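Local coordinates for reticulocyte binding protein (Streptococcus agalactiae COH1, PDB 3FAW) that probably hydrolyses alpha-1,6 linkages in pullulan and related branched alpha-glucans, as a secreted, cell-wall-anchored streptococcal pullulanase, at residues E486-T490 / A502-W506. Numbering follows the deposited sequence.
Sequences EGWRT and ADQDW
This is a loop-to-loop contact within the connection between the fifth and sixth strands of the catalytic TIM barrel (482-485 and 513-516): residues 486-490, leaving the fifth strand, meet residues 502-506 farther along, with 344 Å² buried in total. Neither piece is regular, although Gln504-Trp506 have helical backbone angles. The CA atoms come nearest at Gly487 and Asp503, 3.8 Å apart; an ideal CB on Gly487 would lie a tight 3.1 Å from Gln504 N. One backbone hydrogen bond spans the gap, Gln504 N to Gly487 O at 2.9 Å. Asp503 is extended (phi/psi -123/-162) and, with a p rotamer, its OD1 accepts from Asp505 N at 3.0 Å, forming an Asx turn. The overlapping type I turn is closed by Trp506 N to Asp503 O at 3.1 Å. A water accepts weakly from Thr490 N (3.1 Å) and donates to Asp503 OD2 (2.9 Å). Arg489, central in an inverse gamma turn (-78/83), extends its side chain as m, t, t, bringing its guanidinium to Asp505 in a two-pronged salt bridge: NE to OD2 3.1 Å, NH2 to OD1 3.2 Å. Gln504 CB lies over one guanidinium face. Gln504 NE2 lies 3.7 Å from Trp488 CZ3 and hydrogen-bonds to Asp518 OD1 and Phe516 O, tying the turn to the end of the sixth strand and the start of helix 518-525. Trp488 NE1 bonds weakly to Glu486 OE2 (3.3 Å). The whole is a folded beta5-beta6 loop of an alpha-amylase-type barrel, at the C-terminal strand ends where this family places its active-site cleft.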
ATOM      1  N   GLU A 486       2.021   0.520  -5.757  1.00 13.45           N
ATOM      2  CA  GLU A 486       2.939   1.551  -6.215  1.00 14.60           C
ATOM      3  C   GLU A 486       4.125   0.900  -6.913  1.00 14.68           C
ATOM      4  O   GLU A 486       4.994   0.328  -6.258  1.00 15.85           O
ATOM      5  CB  GLU A 486       3.452   2.381  -5.046  1.00 16.12           C
ATOM      6  CG  GLU A 486       2.407   3.233  -4.368  1.00 14.77           C
ATOM      7  CD  GLU A 486       2.986   4.000  -3.201  1.00 15.84           C
ATOM      8  OE1 GLU A 486       3.652   3.368  -2.340  1.00 12.65           O
ATOM      9  OE2 GLU A 486       2.781   5.232  -3.150  1.00 12.94           O
ATOM     10  N   GLY A 487       4.159   1.000  -8.239  1.00 13.58           N
ATOM     11  CA  GLY A 487       5.245   0.437  -9.029  1.00 13.13           C
ATOM     12  C   GLY A 487       6.365   1.417  -9.325  1.00 12.15           C
ATOM     13  O   GLY A 487       6.901   1.424 -10.433  1.00 12.75           O
ATOM     14  N   TRP A 488       6.734   2.241  -8.343  1.00 12.26           N
ATOM     15  CA  TRP A 488       7.823   3.199  -8.535  1.00 12.54           C
ATOM     16  C   TRP A 488       9.135   2.427  -8.664  1.00 11.78           C
ATOM     17  O   TRP A 488       9.305   1.377  -8.051  1.00 10.98           O
ATOM     18  CB  TRP A 488       7.921   4.216  -7.386  1.00 12.77           C
ATOM     19  CG  TRP A 488       6.614   4.811  -6.917  1.00 12.91           C
ATOM     20  CD1 TRP A 488       6.232   5.004  -5.620  1.00 12.50           C
ATOM     21  CD2 TRP A 488       5.521   5.275  -7.727  1.00 13.38           C
ATOM     22  NE1 TRP A 488       4.985   5.564  -5.569  1.00 13.22           N
ATOM     23  CE2 TRP A 488       4.520   5.740  -6.845  1.00 12.08           C
ATOM     24  CE3 TRP A 488       5.292   5.348  -9.107  1.00 12.12           C
ATOM     25  CZ2 TRP A 488       3.308   6.274  -7.296  1.00 12.02           C
ATOM     26  CZ3 TRP A 488       4.083   5.875  -9.556  1.00 13.38           C
ATOM     27  CH2 TRP A 488       3.107   6.328  -8.651  1.00 13.48           C
ATOM     28  N   ARG A 489      10.054   2.947  -9.473  1.00 13.00           N
ATOM     29  CA  ARG A 489      11.356   2.305  -9.678  1.00 12.39           C
ATOM     30  C   ARG A 489      12.285   2.579  -8.500  1.00 12.52           C
ATOM     31  O   ARG A 489      13.118   3.489  -8.540  1.00 13.59           O
ATOM     32  CB  ARG A 489      11.981   2.781 -10.989  1.00 12.90           C
ATOM     33  CG  ARG A 489      11.160   2.404 -12.203  1.00 12.35           C
ATOM     34  CD  ARG A 489      11.670   3.058 -13.471  1.00 14.27           C
ATOM     35  NE  ARG A 489      10.761   2.793 -14.584  1.00 14.32           N
ATOM     36  CZ  ARG A 489       9.669   3.502 -14.871  1.00 16.88           C
ATOM     37  NH1 ARG A 489       9.319   4.564 -14.150  1.00 21.30           N
ATOM     38  NH2 ARG A 489       8.919   3.150 -15.906  1.00 16.91           N
ATOM     39  N   THR A 490      12.131   1.776  -7.453  1.00 12.68           N
ATOM     40  CA  THR A 490      12.831   1.989  -6.183  1.00 12.71           C
ATOM     41  C   THR A 490      13.713   0.804  -5.736  1.00 13.37           C
ATOM     42  O   THR A 490      14.329   0.867  -4.674  1.00 14.74           O
ATOM     43  CB  THR A 490      11.806   2.279  -5.064  1.00 12.50           C
ATOM     44  OG1 THR A 490      10.904   1.175  -4.947  1.00 12.94           O
ATOM     45  CG2 THR A 490      11.003   3.537  -5.373  1.00 10.37           C
ATOM     46  N   ALA A 502       9.157  -5.739  -9.101  1.00 11.06           N
ATOM     47  CA  ALA A 502       7.715  -5.641  -9.317  1.00 11.53           C
ATOM     48  C   ALA A 502       7.281  -4.172  -9.424  1.00 11.88           C
ATOM     49  O   ALA A 502       6.565  -3.649  -8.563  1.00 11.37           O
ATOM     50  CB  ALA A 502       6.979  -6.334  -8.177  1.00 10.94           C
ATOM     51  N   ASP A 503       7.722  -3.516 -10.492  1.00 12.87           N
ATOM     52  CA  ASP A 503       7.482  -2.088 -10.686  1.00 11.68           C
ATOM     53  C   ASP A 503       6.764  -1.851 -12.021  1.00 12.22           C
ATOM     54  O   ASP A 503       6.181  -2.779 -12.581  1.00 13.40           O
ATOM     55  CB  ASP A 503       8.810  -1.316 -10.565  1.00 10.77           C
ATOM     56  CG  ASP A 503       9.809  -1.660 -11.663  1.00 12.20           C
ATOM     57  OD1 ASP A 503       9.415  -2.213 -12.712  1.00 10.26           O
ATOM     58  OD2 ASP A 503      11.006  -1.356 -11.471  1.00 11.02           O
ATOM     59  N   GLN A 504       6.800  -0.621 -12.524  1.00 13.10           N
ATOM     60  CA  GLN A 504       6.070  -0.250 -13.747  1.00 13.69           C
ATOM     61  C   GLN A 504       6.566  -0.949 -15.015  1.00 12.43           C
ATOM     62  O   GLN A 504       5.787  -1.178 -15.942  1.00 12.82           O
ATOM     63  CB  GLN A 504       6.099   1.276 -13.942  1.00 14.54           C
ATOM     64  CG  GLN A 504       5.042   2.026 -13.132  1.00 13.39           C
ATOM     65  CD  GLN A 504       5.183   3.537 -13.221  1.00 15.66           C
ATOM     66  OE1 GLN A 504       6.252   4.063 -13.537  1.00 17.15           O
ATOM     67  NE2 GLN A 504       4.096   4.246 -12.932  1.00 21.20           N
ATOM     68  N   ASP A 505       7.852  -1.294 -15.053  1.00 13.25           N
ATOM     69  CA  ASP A 505       8.431  -2.017 -16.198  1.00 12.85           C
ATOM     70  C   ASP A 505       8.073  -3.504 -16.223  1.00 12.31           C
ATOM     71  O   ASP A 505       8.260  -4.171 -17.236  1.00 12.81           O
ATOM     72  CB  ASP A 505       9.950  -1.843 -16.217  1.00 13.20           C
ATOM     73  CG  ASP A 505      10.360  -0.396 -16.397  1.00 15.24           C
ATOM     74  OD1 ASP A 505       9.664   0.326 -17.145  1.00 16.90           O
ATOM     75  OD2 ASP A 505      11.369   0.018 -15.794  1.00 17.14           O
ATOM     76  N   TRP A 506       7.557  -4.009 -15.106  1.00 12.32           N
ATOM     77  CA  TRP A 506       7.034  -5.375 -15.001  1.00 12.37           C
ATOM     78  C   TRP A 506       5.705  -5.554 -15.747  1.00 11.24           C
ATOM     79  O   TRP A 506       5.331  -6.675 -16.097  1.00 10.69           O
ATOM     80  CB  TRP A 506       6.865  -5.723 -13.516  1.00 12.06           C
ATOM     81  CG  TRP A 506       6.307  -7.077 -13.199  1.00 13.73           C
ATOM     82  CD1 TRP A 506       6.553  -8.255 -13.849  1.00 15.68           C
ATOM     83  CD2 TRP A 506       5.442  -7.400 -12.105  1.00 16.60           C
ATOM     84  NE1 TRP A 506       5.869  -9.282 -13.245  1.00 14.45           N
ATOM     85  CE2 TRP A 506       5.185  -8.784 -12.167  1.00 16.12           C
ATOM     86  CE3 TRP A 506       4.845  -6.647 -11.087  1.00 15.75           C
ATOM     87  CZ2 TRP A 506       4.356  -9.430 -11.250  1.00 16.67           C
ATOM     88  CZ3 TRP A 506       4.027  -7.292 -10.176  1.00 15.05           C
ATOM     89  CH2 TRP A 506       3.791  -8.669 -10.265  1.00 13.33           C
TER
HETATM   90  O   HOH W   1      11.974  -0.997  -8.755  1.00  7.84           O